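2-C-methyl-D-erythritol 4-phosphate cytidylyltransferase (PDB 2PX7) probably catalyses the transfer of a cytidylyl group from CTP to 2-C-methyl-D-erythritol 4-phosphate, a step of the DXP pathway of isoprenoid biosynthesis. Local coordinates at residues 47-51 with 52-56; 148-151 with 152-156; 157-161 with 162-166. One frame throughout, in Å; residues are numbered along the deposited sequence.

Contact 1: residues 47-51 with 52-56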
loop_
_atom_site.group_PDB
_atom_site.type_symbol
_atom_site.label_atom_id
_atom_site.label_comp_id
_atom_site.label_asym_id
_atom_site.label_seq_id
_atom_site.Cartn_x
_atom_site.Cartn_y
_atom_site.Cartn_z
ATOM N N LEU A 47 -7.727 11.914 -16.548
ATOM C CA LEU A 47 -7.239 10.555 -16.815
ATOM C C LEU A 47 -8.402 9.565 -16.740
ATOM O O LEU A 47 -9.113 9.505 -15.731
ATOM C CB LEU A 47 -6.118 10.162 -15.842
ATOM C CG LEU A 47 -5.477 8.771 -15.996
ATOM C CD1 LEU A 47 -4.448 8.731 -17.121
ATOM C CD2 LEU A 47 -4.843 8.332 -14.686
ATOM N N GLN A 48 -8.599 8.809 -17.820
ATOM C CA GLN A 48 -9.654 7.800 -17.887
ATOM C C GLN A 48 -9.285 6.552 -17.092
ATOM O O GLN A 48 -8.175 6.035 -17.204
ATOM C CB GLN A 48 -9.961 7.407 -19.343
ATOM C CG GLN A 48 -10.984 8.294 -20.045
ATOM C CD GLN A 48 -12.423 7.887 -19.779
ATOM O OE1 GLN A 48 -12.736 6.705 -19.623
ATOM N NE2 GLN A 48 -13.315 8.872 -19.737
ATOM N N VAL A 49 -10.237 6.081 -16.298
ATOM C CA VAL A 49 -10.101 4.839 -15.554
ATOM C C VAL A 49 -11.435 4.117 -15.698
ATOM O O VAL A 49 -12.415 4.460 -15.026
ATOM C CB VAL A 49 -9.767 5.087 -14.038
ATOM C CG1 VAL A 49 -9.629 3.771 -13.284
ATOM C CG2 VAL A 49 -8.494 5.920 -13.873
ATOM N N GLY A 50 -11.470 3.153 -16.617
ATOM C CA GLY A 50 -12.627 2.270 -16.820
ATOM C C GLY A 50 -13.975 2.912 -17.107
ATOM O O GLY A 50 -14.991 2.547 -16.488
ATOM N N GLY A 51 -14.006 3.858 -18.040
ATOM C CA GLY A 51 -15.276 4.475 -18.433
ATOM C C GLY A 51 -15.773 5.611 -17.546
ATOM O O GLY A 51 -16.981 5.906 -17.508
ATOM N N ARG A 52 -14.836 6.229 -16.822
ATOM C CA ARG A 52 -15.052 7.470 -16.076
ATOM C C ARG A 52 -13.680 8.108 -15.896
ATOM O O ARG A 52 -12.696 7.398 -15.661
ATOM C CB ARG A 52 -15.663 7.197 -14.701
ATOM C CG ARG A 52 -17.169 7.222 -14.638
ATOM C CD ARG A 52 -17.638 6.672 -13.320
ATOM N NE ARG A 52 -19.023 7.033 -13.052
ATOM C CZ ARG A 52 -19.641 6.840 -11.890
ATOM N NH1 ARG A 52 -18.998 6.285 -10.870
ATOM N NH2 ARG A 52 -20.908 7.209 -11.744
ATOM N N THR A 53 -13.593 9.431 -16.023
ATOM C CA THR A 53 -12.346 10.126 -15.686
ATOM C C THR A 53 -12.198 10.121 -14.164
ATOM O O THR A 53 -13.163 9.873 -13.442
ATOM C CB THR A 53 -12.294 11.577 -16.204
ATOM O OG1 THR A 53 -13.287 12.349 -15.533
ATOM C CG2 THR A 53 -12.515 11.647 -17.732
ATOM N N LEU A 54 -10.989 10.378 -13.678
ATOM C CA LEU A 54 -10.757 10.512 -12.235
ATOM C C LEU A 54 -11.723 11.518 -11.617
ATOM O O LEU A 54 -12.353 11.242 -10.594
ATOM C CB LEU A 54 -9.298 10.892 -11.963
ATOM C CG LEU A 54 -8.289 9.752 -12.135
ATOM C CD1 LEU A 54 -6.878 10.210 -11.802
ATOM C CD2 LEU A 54 -8.686 8.568 -11.257
ATOM N N LEU A 55 -11.877 12.666 -12.277
ATOM C CA LEU A 55 -12.795 13.704 -11.804
ATOM C C LEU A 55 -14.210 13.161 -11.635
ATOM O O LEU A 55 -14.855 13.389 -10.611
ATOM C CB LEU A 55 -12.768 14.943 -12.726
ATOM C CG LEU A 55 -13.763 16.061 -12.365
ATOM C CD1 LEU A 55 -13.416 16.680 -11.013
ATOM C CD2 LEU A 55 -13.830 17.129 -13.456
ATOM N N GLU A 56 -14.681 12.424 -12.636
ATOM C CA GLU A 56 -16.017 11.829 -12.602
ATOM C C GLU A 56 -16.144 10.828 -11.467
ATOM O O GLU A 56 -17.155 10.807 -10.770
ATOM C CB GLU A 56 -16.366 11.204 -13.960
ATOM C CG GLU A 56 -16.602 12.254 -15.064
ATOM C CD GLU A 56 -16.734 11.673 -16.468
ATOM O OE1 GLU A 56 -16.373 10.494 -16.696
ATOM O OE2 GLU A 56 -17.198 12.422 -17.364
#

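Contact 2: residues 148-151 with 152-156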
loop_
_atom_site.group_PDB
_atom_site.type_symbol
_atom_site.label_atom_id
_atom_site.label_comp_id
_atom_site.label_asym_id
_atom_site.label_seq_id
_atom_site.Cartn_x
_atom_site.Cartn_y
_atom_site.Cartn_z
ATOM N N MET A 148 11.468 -0.474 4.718
ATOM C CA MET A 148 12.919 -0.463 4.585
ATOM C C MET A 148 13.460 0.785 3.844
ATOM O O MET A 148 12.916 1.195 2.821
ATOM C CB MET A 148 13.343 -1.752 3.845
ATOM C CG MET A 148 14.846 -1.983 3.677
ATOM S SD MET A 148 15.519 -1.227 2.164
ATOM C CE MET A 148 14.795 -2.214 0.866
ATOM N N ALA A 149 14.545 1.353 4.365
ATOM C CA ALA A 149 15.245 2.483 3.746
ATOM C C ALA A 149 16.478 1.976 3.000
ATOM O O ALA A 149 17.423 1.498 3.617
ATOM C CB ALA A 149 15.643 3.522 4.816
ATOM N N PRO A 150 16.459 2.022 1.664
ATOM C CA PRO A 150 17.630 1.568 0.913
ATOM C C PRO A 150 18.929 2.315 1.229
ATOM O O PRO A 150 18.922 3.540 1.443
ATOM C CB PRO A 150 17.231 1.821 -0.543
ATOM C CG PRO A 150 15.781 1.779 -0.534
ATOM C CD PRO A 150 15.360 2.406 0.765
ATOM N N GLU A 151 20.029 1.573 1.282
ATOM C CA GLU A 151 21.333 2.180 1.411
ATOM C C GLU A 151 21.784 2.319 -0.014
ATOM O O GLU A 151 22.454 1.447 -0.526
ATOM C CB GLU A 151 22.281 1.287 2.209
ATOM C CG GLU A 151 23.706 1.829 2.369
ATOM C CD GLU A 151 23.764 3.190 3.061
ATOM O OE1 GLU A 151 23.077 3.379 4.098
ATOM O OE2 GLU A 151 24.509 4.069 2.569
ATOM N N GLY A 152 21.364 3.407 -0.659
ATOM C CA GLY A 152 21.485 3.575 -2.106
ATOM C C GLY A 152 21.209 2.292 -2.864
ATOM O O GLY A 152 20.259 2.199 -3.651
ATOM N N GLU A 153 22.056 1.302 -2.584
ATOM C CA GLU A 153 22.072 -0.015 -3.242
ATOM C C GLU A 153 20.704 -0.465 -3.767
ATOM O O GLU A 153 20.400 -0.256 -4.949
ATOM C CB GLU A 153 22.688 -1.093 -2.315
ATOM C CG GLU A 153 23.659 -0.586 -1.231
ATOM C CD GLU A 153 25.116 -0.655 -1.635
ATOM O OE1 GLU A 153 25.455 -1.323 -2.652
ATOM O OE2 GLU A 153 25.922 -0.045 -0.901
ATOM N N ALA A 154 19.864 -1.046 -2.917
ATOM C CA ALA A 154 20.117 -1.297 -1.478
ATOM C C ALA A 154 20.476 -2.770 -1.358
ATOM O O ALA A 154 21.417 -3.131 -2.072
ATOM C CB ALA A 154 18.935 -0.942 -0.678
ATOM N N TYR A 155 19.850 -3.660 -0.543
ATOM C CA TYR A 155 18.790 -3.524 0.493
ATOM C C TYR A 155 19.158 -2.379 1.435
ATOM O O TYR A 155 19.482 -1.281 0.922
ATOM C CB TYR A 155 18.649 -4.894 1.196
ATOM C CG TYR A 155 17.431 -5.250 2.045
ATOM C CD1 TYR A 155 17.495 -5.201 3.430
ATOM C CD2 TYR A 155 16.266 -5.760 1.471
ATOM C CE1 TYR A 155 16.398 -5.577 4.230
ATOM C CE2 TYR A 155 15.175 -6.147 2.252
ATOM C CZ TYR A 155 15.253 -6.052 3.634
ATOM O OH TYR A 155 14.187 -6.420 4.422
ATOM N N GLY A 156 19.132 -2.560 2.752
ATOM C CA GLY A 156 19.272 -1.411 3.670
ATOM C C GLY A 156 18.704 -1.540 5.084
ATOM O O GLY A 156 18.723 -2.609 5.684
#

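Contact 3: residues 157-161 with 162-166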
loop_
_atom_site.group_PDB
_atom_site.type_symbol
_atom_site.label_atom_id
_atom_site.label_comp_id
_atom_site.label_asym_id
_atom_site.label_seq_id
_atom_site.Cartn_x
_atom_site.Cartn_y
_atom_site.Cartn_z
ATOM N N ARG A 157 18.183 -0.434 5.608
ATOM C CA ARG A 157 17.761 -0.327 7.004
ATOM C C ARG A 157 16.259 -0.506 7.169
ATOM O O ARG A 157 15.475 0.239 6.579
ATOM C CB ARG A 157 18.184 1.053 7.546
ATOM C CG ARG A 157 17.625 1.443 8.900
ATOM C CD ARG A 157 17.981 2.915 9.240
ATOM N NE ARG A 157 17.212 3.374 10.389
ATOM C CZ ARG A 157 16.275 4.321 10.363
ATOM N NH1 ARG A 157 15.984 4.985 9.242
ATOM N NH2 ARG A 157 15.645 4.625 11.490
ATOM N N VAL A 158 15.862 -1.465 8.004
ATOM C CA VAL A 158 14.460 -1.735 8.273
ATOM C C VAL A 158 13.967 -1.017 9.539
ATOM O O VAL A 158 14.666 -0.992 10.543
ATOM C CB VAL A 158 14.217 -3.248 8.430
ATOM C CG1 VAL A 158 12.772 -3.525 8.839
ATOM C CG2 VAL A 158 14.587 -3.998 7.127
ATOM N N VAL A 159 12.753 -0.462 9.482
ATOM C CA VAL A 159 12.120 0.190 10.622
ATOM C C VAL A 159 10.786 -0.486 10.956
ATOM O O VAL A 159 10.140 -1.020 10.063
ATOM C CB VAL A 159 11.913 1.718 10.376
ATOM C CG1 VAL A 159 13.244 2.392 10.078
ATOM C CG2 VAL A 159 10.936 1.968 9.256
ATOM N N PRO A 160 10.360 -0.452 12.240
ATOM C CA PRO A 160 9.131 -1.167 12.617
ATOM C C PRO A 160 7.856 -0.644 11.946
ATOM O O PRO A 160 7.325 0.382 12.351
ATOM C CB PRO A 160 9.054 -0.996 14.142
ATOM C CG PRO A 160 10.386 -0.513 14.575
ATOM C CD PRO A 160 10.994 0.212 13.396
ATOM N N ARG A 161 7.357 -1.376 10.950
ATOM C CA ARG A 161 6.163 -0.963 10.200
ATOM C C ARG A 161 4.933 -0.723 11.096
ATOM O O ARG A 161 4.020 0.041 10.739
ATOM C CB ARG A 161 5.856 -1.948 9.062
ATOM C CG ARG A 161 5.616 -3.383 9.523
ATOM C CD ARG A 161 4.969 -4.209 8.436
ATOM N NE ARG A 161 4.467 -5.462 8.979
ATOM C CZ ARG A 161 3.216 -5.655 9.385
ATOM N NH1 ARG A 161 2.319 -4.677 9.304
ATOM N NH2 ARG A 161 2.863 -6.833 9.885
ATOM N N GLU A 162 4.933 -1.356 12.266
ATOM C CA GLU A 162 3.853 -1.232 13.244
ATOM C C GLU A 162 3.768 0.177 13.868
ATOM O O GLU A 162 2.726 0.582 14.362
ATOM C CB GLU A 162 3.993 -2.325 14.328
ATOM C CG GLU A 162 5.444 -2.558 14.853
ATOM C CD GLU A 162 6.282 -3.561 14.020
ATOM O OE1 GLU A 162 5.839 -4.010 12.945
ATOM O OE2 GLU A 162 7.401 -3.914 14.454
ATOM N N ALA A 163 4.871 0.913 13.816
ATOM C CA ALA A 163 4.974 2.268 14.336
ATOM C C ALA A 163 4.507 3.344 13.329
ATOM O O ALA A 163 4.460 4.527 13.667
ATOM C CB ALA A 163 6.417 2.537 14.721
ATOM N N PHE A 164 4.158 2.918 12.115
ATOM C CA PHE A 164 3.916 3.821 10.991
ATOM C C PHE A 164 2.567 3.578 10.345
ATOM O O PHE A 164 1.988 2.489 10.475
ATOM C CB PHE A 164 5.024 3.689 9.944
ATOM C CG PHE A 164 6.318 4.309 10.364
ATOM C CD1 PHE A 164 6.559 5.669 10.139
ATOM C CD2 PHE A 164 7.293 3.546 11.007
ATOM C CE1 PHE A 164 7.745 6.255 10.537
ATOM C CE2 PHE A 164 8.495 4.118 11.409
ATOM C CZ PHE A 164 8.723 5.483 11.178
ATOM N N ARG A 165 2.076 4.607 9.653
ATOM C CA ARG A 165 0.816 4.543 8.937
ATOM C C ARG A 165 0.973 5.143 7.541
ATOM O O ARG A 165 1.848 5.981 7.303
ATOM C CB ARG A 165 -0.283 5.302 9.699
ATOM C CG ARG A 165 -0.590 4.818 11.103
ATOM C CD ARG A 165 -1.025 3.340 11.155
ATOM N NE ARG A 165 -1.341 2.967 12.523
ATOM C CZ ARG A 165 -0.453 2.594 13.455
ATOM N NH1 ARG A 165 0.838 2.476 13.184
ATOM N NH2 ARG A 165 -0.881 2.303 14.674
ATOM N N LEU A 166 0.133 4.679 6.624
ATOM C CA LEU A 166 -0.054 5.313 5.336
ATOM C C LEU A 166 -1.240 6.265 5.474
ATOM O O LEU A 166 -2.325 5.858 5.911
ATOM C CB LEU A 166 -0.321 4.265 4.241
ATOM C CG LEU A 166 0.802 3.243 4.038
ATOM C CD1 LEU A 166 0.405 2.198 3.031
ATOM C CD2 LEU A 166 2.088 3.912 3.640
#

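Contact 1: residues 47-51 with 52-56
The flat amide of Gln48 lies over the start of the 52-56 segment. Gln48 NE2 comes 3.5 Å from the CG2 methyl of Thr53. Gln48 OE1 sits 3.5 Å from the backbone N of Arg52. A bend at chi2 (-85°) folds the amide back to this place. The guanidinium of Arg52 makes a cation-pi contact with Trp57. The carboxylate of Glu56 is approached from above its plane, where Thr53 N donates to Glu56 OE1 at 3.1 Å. Glu56 N in turn donates to Thr53 OG1 at 3.2 Å. The two residues form a capping box, with Thr53 as N-cap of helix 54-61. Just before it the chain makes a tight hairpin-like turn through Gly50 and Gly51, both with positive phi. A single bridge, Gln48 with Thr53, joins its two sides, without regular strands. Val49 N donates to Arg52 O at 2.9 Å, and the return bond from Arg52 N to Val49 O is weak. Leu54 N then donates to Leu47 O at 2.9 Å. The two leucines lie side by side, with Leu47 CD2 4.0 Å from Leu54 CD1. The other branch, Leu54 CD2, meets Val49 CG2 at 3.7 Å. Leu224 of helix 221-231 packs on both Leu47 and Val49. Leu54 also touches Lys44, a predicted transition-state stabiliser.

Contact 2: residues 148-151 with 152-156
Met148 lies over one face of the Tyr155 ring. Met148 CG makes a CH-pi contact 4.1 Å from the centroid of the Tyr155 ring. Met148 SD follows in a Met-aromatic contact, 4.6 Å from the Tyr155 centroid and 13° off the ring normal. Bends at chi2 and chi3 carry Met148 CE back to the ring, 3.9 Å from Tyr155 CD2. An alanine in place of Met148 would remove all three atoms and would probably strip the CH-pi and sulfur contacts from this face of Tyr155. The hydroxyl of Tyr155 is held by Asp194 of the second subunit. Hydrogen bonding across the turn rests on Glu151 N, which donates to Tyr155 O at 2.9 Å. The bond is nearly straight (168°) and lies in the carbonyl plane. It closes the end of a beta hairpin, strands 146-150 and 156-159, an arm that packs on the second subunit, as in other IspD enzymes. Pro150 and Gly156 form an antiparallel non-hydrogen-bonded pair. Weaker CA-H...O contacts add to this, with Gly156 CA 3.4 Å from Ala149 O and Pro150 CA 3.4 Å from Tyr155 O. Among apolar contacts, Pro150 CB meets Ala154 CB. The model from Glu151 to Ala154 is strained, so this last contact is doubtful in detail.

Contact 3: residues 157-161 with 162-166
Glu162 folds its carboxylate back over Pro160. A bend at chi2 (-87°) brings Glu162 OE2 to 3.4 Å from Pro160 CB. The other oxygen, Glu162 OE1, lies 4.4 Å from Arg161 NE. This is too far for a salt bridge, and no N-H points at the oxygen. Glu162 OE1 lies well out of the guanidinium plane, and the two planes stand 84° apart; the opposite charges are merely near each other. Arg161 NH1 is hydrogen-bonded to Val143 O; this arginine is predicted to position the substrate 2-C-methyl-D-erythritol 4-phosphate. Ala163 comes next. Ala163 N donates to Pro160 O at 2.9 Å from above the carbonyl plane. Phe164 N repeats the pattern, donating to Arg161 O at 3.2 Å. That donor stands 64° out of the carbonyl plane. These two successive i+3 to i backbone bonds belong to a short 3-10 turn. It joins strand 156-159 of the two-stranded arm to strand 165-174 of the central mixed sheet. The Phe164 side chain turns back toward the first segment. The edge of its ring faces Pro160 O, with Phe164 CD2 3.4 Å from Pro160 O and the oxygen in the ring plane. Val159 CG2 reaches Phe164 CE2 at 3.9 Å, and the two side chains cross at about a right angle. Leu147 of the same chain and Ala149 of the second subunit also pack against this ring. Arg165 then ties down the turn. Arg165 NH1 donates to Glu162 O at 2.9 Å and also to Phe164 O at 2.9 Å. Arg165 and Leu166 pair with an antiparallel strand of the second subunit.

How the contacts relate
From the N terminus the three contacts follow in series. None nests in another and none crosses. Contact 1 closes the tight loop that leads into helix 54-61. It stands apart from the others, its nearest atoms about 26 Å from contact 2 and about 18 Å from contact 3. Contact 2 closes the tip of the arm, between strands 146-150 and 156-159. Contact 3 closes the turn where the chain leaves the arm for strand 165-174 of the central sheet. Contacts 2 and 3 meet within the arm, where Ala149 N lies 2.6 Å from Arg157 O, a probable hydrogen bond. Both also touch the second subunit.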